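Hydrazine synthase subunit alpha (PDB 5C2V) catalyses the second half-reaction of hydrazine synthesis, condensing hydroxylamine made in the gamma subunit with ammonia, as the diheme alpha subunit of the hydrazine synthase complex. Local coordinates at residues D[90-95]-D[128-133]; D[79-84]-D[124-129]; D[463-468]-D[528-533]; D[504-509]-D[591-596]. All coordinates share one frame; numbering follows the deposited sequence.

From the N terminus, the chain first runs through strands 76-84 and 90-97, neighbours in one antiparallel sheet, and then returns in strand 124-131, which belongs to the next sheet. Contact 2 (79-84 with 124-129) and contact 1 (90-95 with 128-133) both close on this returning strand; their loops overlap and end together there, sharing Pro128 and Ile129. Both join adjoining sheets of the N-terminal domain. On the other side of the chain's centre, contact 3 pairs 463-468 with 528-533, and contact 4 pairs 504-509 with 591-596. Their loops cross, and strands 461-467 and 503-510 lie side by side in the sheet of the middle domain.

Contact 1. Residues D[90-95]-D[128-133]; sequences KFAFAG and PIYYAA
Tyr130 reaches across to Ala92 and Lys90 with the phenol end of its ring, and the contact is built round that approach. Its CG is anti to the carbonyl carbon (chi1 -68°), and from there the ring carries OH to within 3.2 Å of Ala92 CB. The methyl lies oblique to the ring, with CB 3.6 Å from CZ of Tyr130. A small residue suits the place because Ala92 CB points toward the other segment, against this phenol end; Phe91 C meets the ring at its edge. The lysine and tyrosine side chains cross obliquely, and Lys90 CE comes 3.4 Å from Tyr130 OH. The chain of Lys90, extended beyond CG, takes its ammonium on to a salt bridge with Glu107, which also receives a weak hydrogen bond from the same phenol.

Further along, Pro128 turns its ring toward the strand and rests CG 3.7 Å from Phe93 N. The same CG packs on Ala92 CB, and a proline offers a compact apolar surface here. The rings of Phe91 and Phe93 leave from the other side of their strand, where Phe93 meets Phe76 edge-to-face.

The two strands run at 146° to each other, their axes 6.5 Å apart at the closest. Strand 90-97 is hydrogen-bonded to strands 76-84 and 103-109, while Pro128 and Tyr130 also pack on Ile166 of strand 154-171. Two sheets of the N-terminal domain therefore meet here through side chains, since neither segment bonds to the other's backbone.

Contact 2. Residues D[79-84]-D[124-129]; sequences AFDPCT and TCRSPI
Asp81 OD2 is gripped by both Arg126 and Ser127. The backbone N of Ser127 donates to it over 3.0 Å, arriving from above the carboxylate plane, 52° out of it. Arg126 NE forms a salt bridge with the same oxygen at 3.2 Å, the carboxylate and guanidinium planes turned 49° apart. Asp81 CG stands anti to its carbonyl carbon, in a side chain that points toward the other strand. Aspartate suits the place because one short acidic group answers both a backbone N-H and a buried arginine.

Arg126 bends at chi3, and its guanidinium lies with Phe80 CE2 at its edge, 3.8 Å from NE; the two side chains cross at about a right angle. Ser127 OG sits over the centre of one guanidinium face, since the short hydroxymethyl reaches over the group without leaving its own strand. Arg126 also has a weak hydrogen bond from NH2 to Tyr49.

The strands run nearly parallel, 12° apart, yet they belong to neighbouring sheets: 76-84 is an outermost strand of a four-stranded antiparallel sheet, whereas 124-131 pairs with 154-171. Such adjoining antiparallel sheets are consistent with the six-bladed beta-propeller of the N-terminal domain.

Beyond the polar cluster, Cys83 SG, anti to its backbone N, packs on Ile129 CG2 at 3.9 Å. The remaining contacts set carbon against backbone oxygen: Cys83 CB lies beside Pro128 O, and Pro128 CD packs 3.9 Å from Asp81 O, with no N-H there to be satisfied.

Contact 3. Residues D[463-468]-D[528-533]; sequences RIIQGY and YMQILD. With HEC (heme c), chain B.
Arg463 and Gln530 face each other as an antiparallel hydrogen-bonded pair, and their side chains lie side by side, pointing the same way. Arg463 CG is anti to its backbone N (chi1 177°), and the chain then bends at chi3. NH1 gives a hydrogen bond of 2.9 Å to Gln530 OE1, which lies in the guanidinium plane, although the guanidinium and amide planes stand 77° apart. A glutamine suits this place: its carbonyl accepts from the arginine, while its NE2 donates to Asp762 O. Asp762 also forms a salt bridge with the same NH1, and NE is bonded to Tyr508. Leu532 crosses the arginine at about a right angle, with CD1 over one guanidinium face and CD2 3.6 Å from NH1.

On the same face of the sheet Tyr528 takes the less common chi1 of 63°, placing CG between its N and carbonyl carbon. Branched Ile465 suits the ring face: its CB is 4.1 Å from the centroid in a CH-pi contact, offset toward the rim, and CG2 and CD1 both touch the phenol end, whose hydroxyl is bonded to Arg503.

Ile464 and Met529 make the non-hydrogen-bonded pair between the Arg463-Gln530 and Ile465-Tyr528 pairs, with side chains on the other face. Flexible Met529 bends at chi2 and chi3, and its SD comes 3.5 Å from the CHC methine of the heme; Ile531 CG2 meets CAC. The paired strands thus form part of the antiparallel sheet of the middle domain, one face of which lines the pocket of its pentacoordinated c-type heme.

Contact 4. Residues D[504-509]-D[591-596]; sequences GIIGYQ and PFAFRY
A single antiparallel bridge, Tyr508 with Phe594, joins the outermost strand of the middle-domain sheet to the loop before strand 596-599. The two residues form a hydrogen-bonded pair: Tyr508 N donates to Phe594 O at 2.6 Å, and Phe594 N to Tyr508 O at 2.7 Å.

Beside it lies a classic beta bulge, in which Ile506 and Gly507 both face Ile464. The backbone angles of Gly507 (phi 153°) call for glycine, and its CA lies close to Phe594 O and 3.7 Å from Ala593 CB. Ala593 answers with a methyl that also touches Ile506 CG2 at 4.0 Å, a small group where the backbones come near.

Phe594 turns its ring edge to the strand, with Tyr508 O in the ring plane, 3.4 Å from CD1. The Gln509 amide is turned 47° from the plane of this ring. The glutamine's CG is anti to the backbone N (chi1 -170°), and a bend at chi2 follows. NE2 lies 3.5 Å from Phe594 CE1 and gives a weak hydrogen bond to Phe592 O, while OE1 rests 3.8 Å from Pro591 CB. A long amide suits this spot because it can meet both a backbone carbonyl and apolar carbon. The Tyr508 ring presents its edge to Arg595 O, and its hydroxyl is hydrogen-bonded to Glu759.

The pairing thus rests on two reciprocal backbone bonds, with the weak Gln509 bond as a lesser addition that gives a buried side chain a polar tie.

Contact 1. Residues D[90-95]-D[128-133]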
# COMPACT_ATOMS: atom_id res chain seq x y z
N LYS D 90 35.80 -27.64 14.32
CA LYS D 90 35.80 -26.41 15.10
C LYS D 90 34.69 -25.47 14.63
O LYS D 90 34.14 -25.65 13.54
CB LYS D 90 37.16 -25.70 15.01
CG LYS D 90 37.25 -24.65 13.92
CD LYS D 90 38.59 -23.92 13.95
CE LYS D 90 38.61 -22.79 12.93
NZ LYS D 90 39.92 -22.08 12.91
N PHE D 91 34.36 -24.48 15.45
CA PHE D 91 33.34 -23.51 15.08
C PHE D 91 33.61 -22.13 15.67
O PHE D 91 34.38 -21.98 16.62
CB PHE D 91 31.96 -24.01 15.52
CG PHE D 91 31.76 -24.03 17.01
CD1 PHE D 91 31.14 -22.97 17.65
CD2 PHE D 91 32.17 -25.11 17.76
CE1 PHE D 91 30.96 -22.99 19.02
CE2 PHE D 91 31.99 -25.14 19.12
CZ PHE D 91 31.38 -24.07 19.76
N ALA D 92 32.95 -21.13 15.10
CA ALA D 92 33.04 -19.75 15.58
C ALA D 92 31.68 -19.30 16.10
O ALA D 92 30.64 -19.82 15.68
CB ALA D 92 33.52 -18.83 14.47
N PHE D 93 31.68 -18.33 17.00
CA PHE D 93 30.45 -17.87 17.62
C PHE D 93 30.58 -16.48 18.21
O PHE D 93 31.65 -15.87 18.18
CB PHE D 93 30.00 -18.86 18.70
CG PHE D 93 30.97 -18.98 19.85
CD1 PHE D 93 32.08 -19.80 19.75
CD2 PHE D 93 30.76 -18.29 21.03
CE1 PHE D 93 32.97 -19.92 20.80
CE2 PHE D 93 31.64 -18.41 22.09
CZ PHE D 93 32.75 -19.22 21.97
N ALA D 94 29.47 -15.98 18.75
CA ALA D 94 29.46 -14.72 19.48
C ALA D 94 29.27 -15.02 20.96
O ALA D 94 28.45 -15.86 21.33
CB ALA D 94 28.36 -13.81 18.97
N GLY D 95 30.03 -14.34 21.81
CA GLY D 95 29.96 -14.62 23.23
C GLY D 95 30.35 -13.50 24.17
O GLY D 95 31.07 -12.57 23.80
N PRO D 128 29.12 -14.65 13.18
CA PRO D 128 30.34 -14.84 12.39
C PRO D 128 30.22 -16.01 11.42
O PRO D 128 29.56 -17.01 11.73
CB PRO D 128 31.40 -15.12 13.45
CG PRO D 128 30.65 -15.82 14.53
CD PRO D 128 29.26 -15.23 14.53
N ILE D 129 30.84 -15.90 10.25
CA ILE D 129 30.92 -17.01 9.30
C ILE D 129 32.33 -17.10 8.71
O ILE D 129 33.06 -16.11 8.68
CB ILE D 129 29.91 -16.87 8.15
CG1 ILE D 129 30.14 -15.57 7.37
CG2 ILE D 129 28.48 -16.96 8.66
CD1 ILE D 129 29.29 -15.44 6.13
N TYR D 130 32.69 -18.29 8.25
CA TYR D 130 33.98 -18.49 7.61
C TYR D 130 33.87 -18.31 6.10
O TYR D 130 32.99 -18.88 5.46
CB TYR D 130 34.55 -19.87 7.93
CG TYR D 130 34.94 -20.05 9.38
CD1 TYR D 130 36.01 -19.34 9.92
CD2 TYR D 130 34.26 -20.93 10.20
CE1 TYR D 130 36.38 -19.50 11.24
CE2 TYR D 130 34.62 -21.10 11.53
CZ TYR D 130 35.68 -20.38 12.04
OH TYR D 130 36.04 -20.55 13.36
N TYR D 131 34.76 -17.50 5.55
CA TYR D 131 34.87 -17.34 4.11
C TYR D 131 36.28 -17.69 3.70
O TYR D 131 37.23 -17.03 4.12
CB TYR D 131 34.52 -15.91 3.69
CG TYR D 131 34.53 -15.69 2.20
CD1 TYR D 131 33.58 -16.30 1.38
CD2 TYR D 131 35.48 -14.87 1.60
CE1 TYR D 131 33.59 -16.10 0.02
CE2 TYR D 131 35.49 -14.67 0.23
CZ TYR D 131 34.54 -15.29 -0.55
OH TYR D 131 34.54 -15.09 -1.91
N ALA D 132 36.45 -18.70 2.87
CA ALA D 132 37.79 -19.17 2.61
C ALA D 132 38.37 -18.41 1.43
O ALA D 132 37.98 -18.61 0.27
CB ALA D 132 37.78 -20.66 2.35
N ALA D 133 39.32 -17.54 1.74
CA ALA D 133 39.91 -16.63 0.77
C ALA D 133 41.39 -16.93 0.61
O ALA D 133 42.19 -16.66 1.50
CB ALA D 133 39.70 -15.18 1.19

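Contact 2. Residues D[79-84]-D[124-129]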
# COMPACT_ATOMS: atom_id res chain seq x y z
N ALA D 79 26.46 -16.94 25.25
CA ALA D 79 27.06 -17.48 24.03
C ALA D 79 26.00 -17.91 23.03
O ALA D 79 25.01 -18.56 23.39
CB ALA D 79 27.97 -18.63 24.36
N PHE D 80 26.21 -17.57 21.76
CA PHE D 80 25.23 -17.84 20.71
C PHE D 80 25.83 -17.72 19.31
O PHE D 80 27.03 -17.49 19.16
CB PHE D 80 24.02 -16.90 20.85
CG PHE D 80 24.38 -15.44 20.81
CD1 PHE D 80 24.88 -14.80 21.93
CD2 PHE D 80 24.20 -14.71 19.65
CE1 PHE D 80 25.21 -13.46 21.89
CE2 PHE D 80 24.53 -13.36 19.61
CZ PHE D 80 25.03 -12.74 20.73
N ASP D 81 24.98 -17.88 18.30
CA ASP D 81 25.37 -17.80 16.89
C ASP D 81 26.49 -18.77 16.49
O ASP D 81 27.59 -18.34 16.16
CB ASP D 81 25.80 -16.37 16.53
CG ASP D 81 24.62 -15.44 16.37
OD1 ASP D 81 23.51 -15.93 16.05
OD2 ASP D 81 24.80 -14.22 16.55
N PRO D 82 26.20 -20.08 16.52
CA PRO D 82 27.20 -21.08 16.10
C PRO D 82 27.41 -21.11 14.59
O PRO D 82 26.44 -21.05 13.84
CB PRO D 82 26.60 -22.41 16.58
CG PRO D 82 25.43 -22.04 17.45
CD PRO D 82 24.95 -20.72 16.95
N CYS D 83 28.67 -21.20 14.15
CA CYS D 83 28.97 -21.47 12.74
C CYS D 83 30.14 -22.45 12.63
O CYS D 83 31.23 -22.15 13.10
CB CYS D 83 29.29 -20.17 12.00
SG CYS D 83 29.43 -20.36 10.20
N THR D 84 29.91 -23.59 11.99
CA THR D 84 30.93 -24.63 11.91
C THR D 84 31.98 -24.32 10.85
O THR D 84 31.70 -23.67 9.85
CB THR D 84 30.32 -26.01 11.62
OG1 THR D 84 29.77 -26.03 10.30
CG2 THR D 84 29.22 -26.34 12.63
N THR D 124 29.29 -4.22 19.86
CA THR D 124 28.73 -5.57 19.85
C THR D 124 29.06 -6.32 18.55
O THR D 124 29.11 -5.72 17.48
CB THR D 124 27.19 -5.52 20.02
OG1 THR D 124 26.85 -4.63 21.08
CG2 THR D 124 26.64 -6.91 20.31
N CYS D 125 29.29 -7.63 18.66
CA CYS D 125 29.58 -8.47 17.50
C CYS D 125 28.77 -9.76 17.53
O CYS D 125 28.57 -10.35 18.59
CB CYS D 125 31.07 -8.81 17.44
SG CYS D 125 32.18 -7.39 17.52
N ARG D 126 28.29 -10.20 16.37
CA ARG D 126 27.57 -11.46 16.27
C ARG D 126 27.51 -12.02 14.84
O ARG D 126 27.95 -11.38 13.88
CB ARG D 126 26.15 -11.31 16.82
CG ARG D 126 25.31 -10.27 16.10
CD ARG D 126 23.91 -10.20 16.69
NE ARG D 126 23.22 -11.49 16.61
CZ ARG D 126 22.36 -11.82 15.66
NH1 ARG D 126 22.07 -10.95 14.69
NH2 ARG D 126 21.78 -13.01 15.66
N SER D 127 26.92 -13.21 14.74
CA SER D 127 26.78 -13.96 13.48
C SER D 127 28.05 -14.04 12.64
O SER D 127 28.07 -13.57 11.50
CB SER D 127 25.65 -13.35 12.64
OG SER D 127 24.40 -13.48 13.29
N PRO D 128 29.12 -14.65 13.18
CA PRO D 128 30.34 -14.84 12.39
C PRO D 128 30.22 -16.01 11.42
O PRO D 128 29.56 -17.01 11.73
CB PRO D 128 31.40 -15.12 13.45
CG PRO D 128 30.65 -15.82 14.53
CD PRO D 128 29.26 -15.23 14.53
N ILE D 129 30.84 -15.90 10.25
CA ILE D 129 30.92 -17.01 9.30
C ILE D 129 32.33 -17.10 8.71
O ILE D 129 33.06 -16.11 8.68
CB ILE D 129 29.91 -16.87 8.15
CG1 ILE D 129 30.14 -15.57 7.37
CG2 ILE D 129 28.48 -16.96 8.66
CD1 ILE D 129 29.29 -15.44 6.13

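Contact 3. Residues D[463-468]-D[528-533]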
# COMPACT_ATOMS: atom_id res chain seq x y z
N ARG D 463 23.00 15.86 -7.71
CA ARG D 463 23.40 16.20 -6.35
C ARG D 463 23.77 14.94 -5.58
O ARG D 463 23.03 13.96 -5.57
CB ARG D 463 22.27 16.95 -5.63
CG ARG D 463 22.60 17.27 -4.17
CD ARG D 463 21.44 17.94 -3.45
NE ARG D 463 21.12 19.25 -4.01
CZ ARG D 463 20.03 19.51 -4.71
NH1 ARG D 463 19.14 18.55 -4.95
NH2 ARG D 463 19.81 20.73 -5.18
N ILE D 464 24.93 14.98 -4.94
CA ILE D 464 25.43 13.86 -4.16
C ILE D 464 25.45 14.23 -2.68
O ILE D 464 26.08 15.21 -2.27
CB ILE D 464 26.84 13.43 -4.60
CG1 ILE D 464 26.92 13.38 -6.13
CG2 ILE D 464 27.19 12.09 -3.99
CD1 ILE D 464 28.29 13.02 -6.65
N ILE D 465 24.75 13.41 -1.90
CA ILE D 465 24.46 13.67 -0.50
C ILE D 465 25.05 12.59 0.41
O ILE D 465 24.92 11.40 0.12
CB ILE D 465 22.93 13.73 -0.26
CG1 ILE D 465 22.31 14.90 -1.05
CG2 ILE D 465 22.60 13.85 1.22
CD1 ILE D 465 20.80 14.93 -1.00
N GLN D 466 25.69 13.00 1.50
CA GLN D 466 26.23 12.05 2.47
C GLN D 466 25.40 12.02 3.76
O GLN D 466 25.21 13.05 4.41
CB GLN D 466 27.68 12.38 2.81
CG GLN D 466 28.29 11.45 3.85
CD GLN D 466 29.71 11.84 4.22
OE1 GLN D 466 30.33 12.66 3.56
NE2 GLN D 466 30.22 11.25 5.30
N GLY D 467 24.92 10.84 4.11
CA GLY D 467 24.18 10.66 5.35
C GLY D 467 25.05 10.75 6.59
O GLY D 467 26.08 10.07 6.69
N TYR D 468 24.65 11.59 7.53
CA TYR D 468 25.35 11.70 8.81
C TYR D 468 24.68 10.81 9.85
O TYR D 468 23.47 10.87 10.04
CB TYR D 468 25.37 13.15 9.30
CG TYR D 468 26.03 14.12 8.36
CD1 TYR D 468 27.01 13.71 7.46
CD2 TYR D 468 25.68 15.47 8.36
CE1 TYR D 468 27.62 14.60 6.60
CE2 TYR D 468 26.28 16.37 7.51
CZ TYR D 468 27.25 15.93 6.63
OH TYR D 468 27.85 16.83 5.77
N TYR D 528 24.00 8.94 -1.35
CA TYR D 528 23.07 8.68 -2.45
C TYR D 528 23.02 9.88 -3.40
O TYR D 528 23.70 10.88 -3.19
CB TYR D 528 21.67 8.36 -1.92
CG TYR D 528 21.00 9.48 -1.15
CD1 TYR D 528 20.13 10.36 -1.78
CD2 TYR D 528 21.22 9.64 0.22
CE1 TYR D 528 19.52 11.38 -1.08
CE2 TYR D 528 20.61 10.65 0.92
CZ TYR D 528 19.76 11.52 0.27
OH TYR D 528 19.15 12.53 0.97
N MET D 529 22.22 9.77 -4.46
CA MET D 529 22.25 10.74 -5.54
C MET D 529 20.87 11.27 -5.93
O MET D 529 19.85 10.63 -5.67
CB MET D 529 22.92 10.13 -6.77
CG MET D 529 22.25 8.85 -7.26
SD MET D 529 23.44 7.55 -7.64
CE MET D 529 24.14 7.26 -6.02
N GLN D 530 20.85 12.44 -6.57
CA GLN D 530 19.62 13.03 -7.08
C GLN D 530 19.84 13.63 -8.47
O GLN D 530 20.72 14.47 -8.65
CB GLN D 530 19.11 14.12 -6.14
CG GLN D 530 18.57 13.62 -4.81
CD GLN D 530 18.08 14.76 -3.93
OE1 GLN D 530 18.60 15.87 -3.99
NE2 GLN D 530 17.08 14.48 -3.11
N ILE D 531 19.04 13.21 -9.45
CA ILE D 531 19.12 13.80 -10.78
C ILE D 531 18.42 15.16 -10.78
O ILE D 531 17.36 15.33 -10.18
CB ILE D 531 18.50 12.87 -11.85
CG1 ILE D 531 17.04 12.56 -11.53
CG2 ILE D 531 19.31 11.58 -11.96
CD1 ILE D 531 16.38 11.66 -12.56
N LEU D 532 19.02 16.14 -11.46
CA LEU D 532 18.55 17.52 -11.37
C LEU D 532 18.15 18.10 -12.73
O LEU D 532 18.75 17.77 -13.75
CB LEU D 532 19.63 18.40 -10.74
CG LEU D 532 20.31 17.88 -9.47
CD1 LEU D 532 21.34 18.87 -8.97
CD2 LEU D 532 19.29 17.57 -8.39
N ASP D 533 17.14 18.97 -12.72
CA ASP D 533 16.72 19.65 -13.94
C ASP D 533 17.50 20.94 -14.14
O ASP D 533 18.46 21.21 -13.42
CB ASP D 533 15.21 19.94 -13.91
CG ASP D 533 14.77 20.73 -12.69
OD1 ASP D 533 15.64 21.26 -11.96
OD2 ASP D 533 13.55 20.83 -12.46
FE HEC B . 19.86 3.30 -7.63
CHA HEC B . 17.63 1.94 -5.37
CHB HEC B . 22.26 1.10 -6.55
CHC HEC B . 22.22 4.90 -9.58
CHD HEC B . 17.54 5.64 -8.56
NA HEC B . 19.93 1.80 -6.23
C1A HEC B . 18.90 1.41 -5.40
C2A HEC B . 19.38 0.33 -4.56
C3A HEC B . 20.66 0.10 -4.88
C4A HEC B . 21.03 1.02 -5.94
CMA HEC B . 21.58 -0.96 -4.24
CAA HEC B . 18.55 -0.40 -3.48
CBA HEC B . 18.02 -1.72 -4.03
CGA HEC B . 17.00 -1.48 -5.11
O1A HEC B . 17.11 -2.10 -6.20
O2A HEC B . 16.06 -0.67 -4.89
NB HEC B . 21.92 3.13 -7.90
C1B HEC B . 22.61 1.98 -7.56
C2B HEC B . 23.75 1.86 -8.44
C3B HEC B . 23.75 2.91 -9.27
C4B HEC B . 22.59 3.73 -8.96
CMB HEC B . 24.80 0.73 -8.42
CAB HEC B . 24.79 3.16 -10.38
CBB HEC B . 25.60 4.43 -10.05
NC HEC B . 19.86 4.93 -8.89
C1C HEC B . 20.97 5.48 -9.51
C2C HEC B . 20.56 6.71 -10.16
C3C HEC B . 19.30 6.96 -9.79
C4C HEC B . 18.82 5.82 -9.04
CMC HEC B . 21.51 7.71 -10.86
CAC HEC B . 18.48 8.21 -10.20
CBC HEC B . 18.18 9.06 -8.95
ND HEC B . 17.89 3.73 -7.05
C1D HEC B . 17.12 4.75 -7.60
C2D HEC B . 15.80 4.72 -7.01
C3D HEC B . 15.83 3.55 -6.02
C4D HEC B . 17.17 3.01 -6.11
CMD HEC B . 14.62 5.66 -7.33
CAD HEC B . 14.69 3.06 -5.10
CBD HEC B . 14.39 4.15 -4.08
CGD HEC B . 13.26 3.70 -3.19
O1D HEC B . 12.75 4.55 -2.42
O2D HEC B . 12.86 2.51 -3.27

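Contact 4. Residues D[504-509]-D[591-596]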
# COMPACT_ATOMS: atom_id res chain seq x y z
N GLY D 504 24.34 15.87 4.58
CA GLY D 504 24.99 17.02 3.98
C GLY D 504 25.35 16.76 2.53
O GLY D 504 25.16 15.66 2.02
N ILE D 505 25.88 17.78 1.87
CA ILE D 505 26.15 17.70 0.44
C ILE D 505 27.58 17.26 0.15
O ILE D 505 28.53 17.98 0.43
CB ILE D 505 25.90 19.05 -0.25
CG1 ILE D 505 24.49 19.56 0.07
CG2 ILE D 505 26.10 18.93 -1.75
CD1 ILE D 505 24.18 20.92 -0.53
N ILE D 506 27.72 16.06 -0.42
CA ILE D 506 29.01 15.61 -0.93
C ILE D 506 29.43 16.55 -2.05
O ILE D 506 30.56 17.03 -2.08
CB ILE D 506 28.97 14.16 -1.44
CG1 ILE D 506 29.14 13.18 -0.28
CG2 ILE D 506 30.06 13.92 -2.47
CD1 ILE D 506 29.19 11.74 -0.71
N GLY D 507 28.50 16.82 -2.96
CA GLY D 507 28.77 17.79 -4.01
C GLY D 507 27.98 17.54 -5.28
O GLY D 507 27.26 16.56 -5.39
N TYR D 508 28.14 18.42 -6.26
CA TYR D 508 27.38 18.31 -7.50
C TYR D 508 28.26 17.89 -8.66
O TYR D 508 29.45 18.21 -8.70
CB TYR D 508 26.70 19.64 -7.83
CG TYR D 508 25.65 20.08 -6.83
CD1 TYR D 508 24.31 19.80 -7.06
CD2 TYR D 508 26.00 20.78 -5.68
CE1 TYR D 508 23.34 20.21 -6.16
CE2 TYR D 508 25.04 21.19 -4.78
CZ TYR D 508 23.71 20.90 -5.02
OH TYR D 508 22.74 21.31 -4.13
N GLN D 509 27.68 17.17 -9.61
CA GLN D 509 28.42 16.78 -10.81
C GLN D 509 27.57 16.92 -12.06
O GLN D 509 26.41 16.52 -12.08
CB GLN D 509 28.93 15.34 -10.68
CG GLN D 509 29.90 14.94 -11.78
CD GLN D 509 31.13 15.82 -11.81
OE1 GLN D 509 31.55 16.29 -12.87
NE2 GLN D 509 31.72 16.05 -10.64
N PRO D 591 36.34 13.97 -12.80
CA PRO D 591 36.25 15.14 -11.91
C PRO D 591 35.63 14.82 -10.55
O PRO D 591 34.75 13.97 -10.46
CB PRO D 591 35.35 16.11 -12.70
CG PRO D 591 35.40 15.63 -14.11
CD PRO D 591 35.54 14.15 -14.02
N PHE D 592 36.11 15.50 -9.52
CA PHE D 592 35.54 15.37 -8.18
C PHE D 592 34.27 16.20 -8.05
O PHE D 592 34.07 17.17 -8.79
CB PHE D 592 36.56 15.79 -7.12
CG PHE D 592 37.69 14.81 -6.95
CD1 PHE D 592 38.83 14.92 -7.72
CD2 PHE D 592 37.60 13.78 -6.03
CE1 PHE D 592 39.87 14.02 -7.57
CE2 PHE D 592 38.63 12.88 -5.87
CZ PHE D 592 39.77 13.00 -6.64
N ALA D 593 33.41 15.82 -7.11
CA ALA D 593 32.14 16.51 -6.90
C ALA D 593 32.36 17.98 -6.55
O ALA D 593 33.08 18.31 -5.61
CB ALA D 593 31.34 15.82 -5.80
N PHE D 594 31.72 18.86 -7.31
CA PHE D 594 31.86 20.30 -7.12
C PHE D 594 31.00 20.78 -5.96
O PHE D 594 29.95 20.21 -5.67
CB PHE D 594 31.48 21.05 -8.40
CG PHE D 594 32.36 20.73 -9.58
CD1 PHE D 594 32.16 19.57 -10.32
CD2 PHE D 594 33.39 21.58 -9.94
CE1 PHE D 594 32.96 19.27 -11.40
CE2 PHE D 594 34.20 21.28 -11.03
CZ PHE D 594 33.99 20.13 -11.75
N ARG D 595 31.44 21.84 -5.29
CA ARG D 595 30.75 22.34 -4.11
C ARG D 595 29.52 23.17 -4.44
O ARG D 595 28.47 23.02 -3.81
CB ARG D 595 31.72 23.16 -3.25
CG ARG D 595 31.04 23.95 -2.13
CD ARG D 595 32.05 24.52 -1.16
NE ARG D 595 32.36 23.59 -0.07
CZ ARG D 595 32.09 23.84 1.21
NH1 ARG D 595 31.53 24.98 1.56
NH2 ARG D 595 32.40 22.94 2.13
N TYR D 596 29.63 24.05 -5.44
CA TYR D 596 28.54 24.98 -5.74
C TYR D 596 27.99 24.86 -7.16
O TYR D 596 28.47 24.05 -7.96
CB TYR D 596 29.01 26.42 -5.51
CG TYR D 596 29.35 26.74 -4.07
CD1 TYR D 596 28.53 26.31 -3.03
CD2 TYR D 596 30.48 27.47 -3.75
CE1 TYR D 596 28.84 26.61 -1.71
CE2 TYR D 596 30.80 27.77 -2.44
CZ TYR D 596 29.97 27.34 -1.42
OH TYR D 596 30.28 27.63 -0.12